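Local coordinates for fucolectin-related protein (Streptococcus pneumoniae, PDB 2J22) that probably binds fucose-containing glycans such as blood group antigens, as a calcium-bearing carbohydrate-binding module of a pneumococcal virulence factor, at residues A[49-54]-A[136-141]; A[73-78]-A[140-145]. All coordinates share one frame; numbering follows the deposited sequence.

Interaction 1. Residues A[49-54]-A[136-141]. With CA (calcium ion), chain B.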
loop_
_atom_site.group_PDB
_atom_site.type_symbol
_atom_site.label_atom_id
_atom_site.label_comp_id
_atom_site.label_asym_id
_atom_site.label_seq_id
_atom_site.Cartn_x
_atom_site.Cartn_y
_atom_site.Cartn_z
ATOM N N VAL A 49 8.957 7.701 -0.070
ATOM C CA VAL A 49 7.641 7.676 0.492
ATOM C C VAL A 49 6.616 8.413 -0.392
ATOM O O VAL A 49 6.870 9.580 -0.867
ATOM C CB VAL A 49 7.691 8.235 1.975
ATOM C CG1 VAL A 49 6.327 8.110 2.711
ATOM C CG2 VAL A 49 8.760 7.546 2.722
ATOM N N THR A 50 5.473 7.719 -0.641
ATOM C CA THR A 50 4.373 8.275 -1.436
ATOM C C THR A 50 3.677 9.399 -0.593
ATOM O O THR A 50 3.860 9.506 0.642
ATOM C CB THR A 50 3.310 7.169 -1.818
ATOM O OG1 THR A 50 2.552 6.840 -0.655
ATOM C CG2 THR A 50 3.951 5.780 -2.324
ATOM N N HIS A 51 2.853 10.197 -1.246
ATOM C CA HIS A 51 2.112 11.308 -0.635
ATOM C C HIS A 51 0.960 11.717 -1.526
ATOM O O HIS A 51 1.193 12.097 -2.700
ATOM C CB HIS A 51 3.030 12.522 -0.370
ATOM C CG HIS A 51 2.596 13.364 0.805
ATOM N ND1 HIS A 51 1.298 13.782 0.996
ATOM C CD2 HIS A 51 3.301 13.849 1.851
ATOM C CE1 HIS A 51 1.224 14.513 2.099
ATOM N NE2 HIS A 51 2.428 14.557 2.646
ATOM N N THR A 52 -0.266 11.542 -1.055
ATOM C CA THR A 52 -1.416 12.111 -1.761
ATOM C C THR A 52 -1.678 13.527 -1.290
ATOM O O THR A 52 -1.149 13.977 -0.255
ATOM C CB THR A 52 -2.699 11.209 -1.627
ATOM O OG1 THR A 52 -3.151 11.260 -0.268
ATOM C CG2 THR A 52 -2.360 9.654 -1.829
ATOM N N LYS A 53 -2.511 14.248 -2.043
ATOM C CA LYS A 53 -3.212 15.392 -1.512
ATOM C C LYS A 53 -4.194 15.017 -0.411
ATOM O O LYS A 53 -4.376 13.847 -0.094
ATOM C CB LYS A 53 -3.932 16.124 -2.614
ATOM C CG LYS A 53 -2.929 16.831 -3.547
ATOM C CD LYS A 53 -3.613 17.255 -4.832
ATOM C CE LYS A 53 -2.972 18.454 -5.478
ATOM N NZ LYS A 53 -1.608 18.152 -5.965
ATOM N N GLU A 54 -4.921 16.019 0.077
ATOM C CA GLU A 54 -5.829 15.776 1.190
ATOM C C GLU A 54 -7.189 15.271 0.663
ATOM O O GLU A 54 -8.191 15.998 0.631
ATOM C CB GLU A 54 -5.995 17.037 1.995
ATOM C CG GLU A 54 -4.726 17.508 2.710
ATOM C CD GLU A 54 -4.914 18.939 3.177
ATOM O OE1 GLU A 54 -4.877 19.879 2.346
ATOM O OE2 GLU A 54 -5.203 19.122 4.358
ATOM N N PRO A 136 -4.014 12.784 4.033
ATOM C CA PRO A 136 -3.127 12.323 2.982
ATOM C C PRO A 136 -2.661 10.907 3.288
ATOM O O PRO A 136 -2.448 10.519 4.471
ATOM C CB PRO A 136 -1.932 13.309 3.034
ATOM C CG PRO A 136 -2.392 14.457 3.883
ATOM C CD PRO A 136 -3.371 13.778 4.886
ATOM N N LEU A 137 -2.559 10.111 2.229
ATOM C CA LEU A 137 -1.971 8.737 2.372
ATOM C C LEU A 137 -0.502 8.766 1.979
ATOM O O LEU A 137 -0.134 9.239 0.887
ATOM C CB LEU A 137 -2.799 7.687 1.629
ATOM C CG LEU A 137 -2.226 6.261 1.539
ATOM C CD1 LEU A 137 -2.317 5.629 2.966
ATOM C CD2 LEU A 137 -3.088 5.427 0.636
ATOM N N SER A 138 0.341 8.297 2.871
ATOM C CA SER A 138 1.773 8.188 2.601
ATOM C C SER A 138 2.247 6.780 3.010
ATOM O O SER A 138 2.034 6.335 4.162
ATOM C CB SER A 138 2.589 9.252 3.357
ATOM O OG SER A 138 2.444 10.570 2.831
ATOM N N LEU A 139 2.896 6.114 2.074
ATOM C CA LEU A 139 3.460 4.777 2.238
ATOM C C LEU A 139 4.954 4.771 1.896
ATOM O O LEU A 139 5.346 5.123 0.804
ATOM C CB LEU A 139 2.661 3.808 1.328
ATOM C CG LEU A 139 1.108 3.784 1.403
ATOM C CD1 LEU A 139 0.360 3.047 0.346
ATOM C CD2 LEU A 139 0.852 2.898 2.608
ATOM N N ALA A 140 5.805 4.271 2.774
ATOM C CA ALA A 140 7.219 4.052 2.436
ATOM C C ALA A 140 7.431 2.860 1.495
ATOM O O ALA A 140 8.306 2.905 0.601
ATOM C CB ALA A 140 8.060 3.814 3.722
ATOM N N GLU A 141 6.690 1.767 1.731
ATOM C CA GLU A 141 6.785 0.579 0.936
ATOM C C GLU A 141 5.574 -0.359 1.167
ATOM O O GLU A 141 5.036 -0.542 2.299
ATOM C CB GLU A 141 8.160 -0.136 1.159
ATOM C CG GLU A 141 8.496 -1.205 0.137
ATOM C CD GLU A 141 9.105 -0.633 -1.139
ATOM O OE1 GLU A 141 9.192 0.587 -1.276
ATOM O OE2 GLU A 141 9.501 -1.448 -1.988
HETATM CA CA CA B . 9.909 3.035 -0.903
HETATM O O HOH W 1 0.022 7.169 -1.370
#
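Beside the calcium site of this galactose-binding-like module, the loop 49-54 runs antiparallel to residues 136-140, and Thr-50 and Thr-52 bond to the chain opposite. Each threonine uses backbone and side chain. Thr-50 N gives a nearly straight bond to Leu-139 O (3.0 Å), reaching it from above the carbonyl plane. Thr-50 OG1 accepts from Leu-139 N at 2.8 Å. The same pair of bonds recurs at Thr-52: a more bent one from Thr-52 N to Leu-137 O, and one from Leu-137 N to Thr-52 OG1 at 2.8 Å. In both, OG1 sits between the backbone N and the carbonyl carbon (chi1 73° and 69°), where it meets the opposing N-H. Thr-52 OG1 donates to Lys-53 O, while a water joins Thr-50 OG1 to Leu-137 O. Ser-138 OG donates to Thr-50 O (2.8 Å) and lies over one face of the His-51 ring, offset toward its rim, 3.5 Å from CG. Pro-136 CB touches His-51 CE1 at 3.5 Å. Val-49 CG2 packs on Ala-140 CB. Ala-140 O and Glu-141 OE1 bind the calcium, with Leu-34, Asp-37, Asn-39 and Ser-48 completing the site. Hydroxyls replace carbonyls in this irregular loop-to-loop pairing beside the calcium.

Interaction 2. Residues A[73-78]-A[140-145]; sequences LIIYNR and AEVEVY. With CA (calcium ion), chain B.
Leu-73 and Val-142 meet on the buried face of an antiparallel strand pair, 73-77 with 141-145, whose segment axes come within 4.7 Å. Here the packing is close. Leu-73 CD1 lies 3.6 Å from Val-142 CG1 and touches Val-144 CG2. Leu-73 CG is anti to the backbone N (chi1 162°), and chi2 of 73° then brings CD1 to the valines. Ile-91 of strand 89-94 lies against Leu-73 and Ile-75 from the other sheet. Ile-74 and Glu-143 form a hydrogen-bonded pair, with Glu-143 N to Ile-74 O at 2.6 Å. Tyr-76 N bonds Glu-141 O. Ala-140 and Glu-141 both lie opposite Tyr-76, a classic beta bulge, and Tyr-76 O receives weak bonds from both their N atoms.

The face of Ile-74, Tyr-76 and Glu-143 is more open to solvent: Ile-74, Tyr-76 and Tyr-145 are partly exposed, though Glu-143 is buried. Ile-74 CD1 touches Tyr-145 CE2 at 3.6 Å. Glu-143 OE1 lies at the edge of the Tyr-76 ring, in its plane, 3.6 Å from CE2. Tyr-145 OH donates to Glu-143 OE1 (2.7 Å) from above the carboxylate plane. A water also donates to Glu-143 OE1 and bonds Tyr-76 OH. Lys-40 packs beside Tyr-76 and Glu-143. With two donors on OE1, the Glu-143 carboxylate is probably ionised, and should help hold Tyr-145 OH directly and Tyr-76 OH through the water on this polar face.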
loop_
_atom_site.group_PDB
_atom_site.type_symbol
_atom_site.label_atom_id
_atom_site.label_comp_id
_atom_site.label_asym_id
_atom_site.label_seq_id
_atom_site.Cartn_x
_atom_site.Cartn_y
_atom_site.Cartn_z
ATOM N N LEU A 73 1.456 -9.834 2.629
ATOM C CA LEU A 73 1.531 -8.391 2.340
ATOM C C LEU A 73 2.279 -7.694 3.501
ATOM O O LEU A 73 1.947 -7.921 4.684
ATOM C CB LEU A 73 0.136 -7.800 2.103
ATOM C CG LEU A 73 -0.112 -6.302 2.186
ATOM C CD1 LEU A 73 0.502 -5.656 0.949
ATOM C CD2 LEU A 73 -1.653 -6.143 2.174
ATOM N N ILE A 74 3.312 -6.904 3.170
ATOM C CA ILE A 74 3.923 -6.049 4.179
ATOM C C ILE A 74 3.836 -4.507 3.772
ATOM O O ILE A 74 4.128 -4.121 2.614
ATOM C CB ILE A 74 5.384 -6.503 4.560
ATOM C CG1 ILE A 74 5.527 -8.017 4.692
ATOM C CG2 ILE A 74 5.794 -5.870 5.868
ATOM C CD1 ILE A 74 7.015 -8.508 4.999
ATOM N N ILE A 75 3.283 -3.713 4.682
ATOM C CA ILE A 75 3.127 -2.259 4.512
ATOM C C ILE A 75 4.068 -1.539 5.499
ATOM O O ILE A 75 4.046 -1.815 6.698
ATOM C CB ILE A 75 1.666 -1.837 4.763
ATOM C CG1 ILE A 75 0.756 -2.393 3.656
ATOM C CG2 ILE A 75 1.517 -0.291 4.893
ATOM C CD1 ILE A 75 -0.629 -2.735 4.167
ATOM N N TYR A 76 4.906 -0.659 4.970
ATOM C CA TYR A 76 5.891 0.130 5.731
ATOM C C TYR A 76 5.389 1.565 5.765
ATOM O O TYR A 76 5.027 2.116 4.735
ATOM C CB TYR A 76 7.264 0.054 5.073
ATOM C CG TYR A 76 7.940 -1.268 5.352
ATOM C CD1 TYR A 76 8.560 -1.484 6.573
ATOM C CD2 TYR A 76 7.881 -2.338 4.441
ATOM C CE1 TYR A 76 9.136 -2.690 6.895
ATOM C CE2 TYR A 76 8.462 -3.589 4.771
ATOM C CZ TYR A 76 9.084 -3.728 6.001
ATOM O OH TYR A 76 9.713 -4.887 6.353
ATOM N N ASN A 77 5.211 2.109 6.964
ATOM C CA ASN A 77 4.689 3.468 7.102
ATOM C C ASN A 77 5.769 4.545 6.922
ATOM O O ASN A 77 6.951 4.249 7.050
ATOM C CB ASN A 77 4.131 3.574 8.527
ATOM C CG ASN A 77 3.169 4.748 8.718
ATOM O OD1 ASN A 77 2.845 5.466 7.791
ATOM N ND2 ASN A 77 2.692 4.928 9.968
ATOM N N ARG A 78 5.376 5.782 6.639
ATOM C CA ARG A 78 6.224 6.938 6.864
ATOM C C ARG A 78 6.698 6.920 8.338
ATOM O O ARG A 78 5.996 6.383 9.204
ATOM C CB ARG A 78 5.396 8.219 6.648
ATOM C CG ARG A 78 6.236 9.543 6.647
ATOM C CD ARG A 78 5.415 10.809 6.322
ATOM N NE ARG A 78 6.263 12.006 6.501
ATOM C CZ ARG A 78 5.799 13.237 6.349
ATOM N NH1 ARG A 78 4.510 13.421 6.052
ATOM N NH2 ARG A 78 6.592 14.283 6.544
ATOM N N ALA A 140 5.805 4.271 2.774
ATOM C CA ALA A 140 7.219 4.052 2.436
ATOM C C ALA A 140 7.431 2.860 1.495
ATOM O O ALA A 140 8.306 2.905 0.601
ATOM C CB ALA A 140 8.060 3.814 3.722
ATOM N N GLU A 141 6.690 1.767 1.731
ATOM C CA GLU A 141 6.785 0.579 0.936
ATOM C C GLU A 141 5.574 -0.359 1.167
ATOM O O GLU A 141 5.036 -0.542 2.299
ATOM C CB GLU A 141 8.160 -0.136 1.159
ATOM C CG GLU A 141 8.496 -1.205 0.137
ATOM C CD GLU A 141 9.105 -0.633 -1.139
ATOM O OE1 GLU A 141 9.192 0.587 -1.276
ATOM O OE2 GLU A 141 9.501 -1.448 -1.988
ATOM N N VAL A 142 5.143 -0.954 0.078
ATOM C CA VAL A 142 4.105 -2.016 0.130
ATOM C C VAL A 142 4.751 -3.216 -0.574
ATOM O O VAL A 142 5.094 -3.147 -1.715
ATOM C CB VAL A 142 2.770 -1.595 -0.622
ATOM C CG1 VAL A 142 1.747 -2.762 -0.715
ATOM C CG2 VAL A 142 2.123 -0.323 -0.015
ATOM N N GLU A 143 4.978 -4.292 0.124
ATOM C CA GLU A 143 5.574 -5.487 -0.463
ATOM C C GLU A 143 4.534 -6.615 -0.577
ATOM O O GLU A 143 3.772 -6.883 0.363
ATOM C CB GLU A 143 6.761 -5.912 0.409
ATOM C CG GLU A 143 7.823 -4.799 0.550
ATOM C CD GLU A 143 8.994 -5.222 1.417
ATOM O OE1 GLU A 143 8.801 -6.144 2.204
ATOM O OE2 GLU A 143 10.101 -4.658 1.259
ATOM N N VAL A 144 4.528 -7.267 -1.731
ATOM C CA VAL A 144 3.576 -8.353 -2.036
ATOM C C VAL A 144 4.370 -9.623 -2.447
ATOM O O VAL A 144 4.978 -9.685 -3.519
ATOM C CB VAL A 144 2.574 -7.992 -3.142
ATOM C CG1 VAL A 144 1.551 -9.147 -3.391
ATOM C CG2 VAL A 144 1.832 -6.633 -2.849
ATOM N N TYR A 145 4.337 -10.613 -1.568
ATOM C CA TYR A 145 5.103 -11.860 -1.655
ATOM C C TYR A 145 4.288 -13.040 -2.245
ATOM O O TYR A 145 3.154 -13.308 -1.810
ATOM C CB TYR A 145 5.557 -12.230 -0.249
ATOM C CG TYR A 145 6.609 -11.261 0.234
ATOM C CD1 TYR A 145 7.941 -11.439 -0.129
ATOM C CD2 TYR A 145 6.268 -10.138 1.011
ATOM C CE1 TYR A 145 8.941 -10.535 0.278
ATOM C CE2 TYR A 145 7.273 -9.236 1.455
ATOM C CZ TYR A 145 8.584 -9.442 1.062
ATOM O OH TYR A 145 9.594 -8.559 1.403
HETATM CA CA CA B . 9.909 3.035 -0.903
HETATM O O HOH W 2 10.502 -6.527 4.313
#

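In the fold
Both interactions use strand 139-146 and share Ala-140 and Glu-141, where the chain turns a corner at the calcium. Interaction 1 joins the stretch before that corner to a loop; interaction 2 joins the stretch after it to strand 67-77 in pairing that is regular until the bulge. Both are largely buried, but interaction 1 reaches the surface at Lys-53 and Glu-54. Three of its five hydrogen bonds use a side-chain hydroxyl, whereas interaction 2 combines backbone bonds with an aliphatic face and a polar one. Leu-139 CD2 packs on Ile-75 CG2 at 4.0 Å, and Val-49 CG1 on Arg-78 CB. The calcium also links loop residues such as Asp-37 and Ser-48 to the start of the strand.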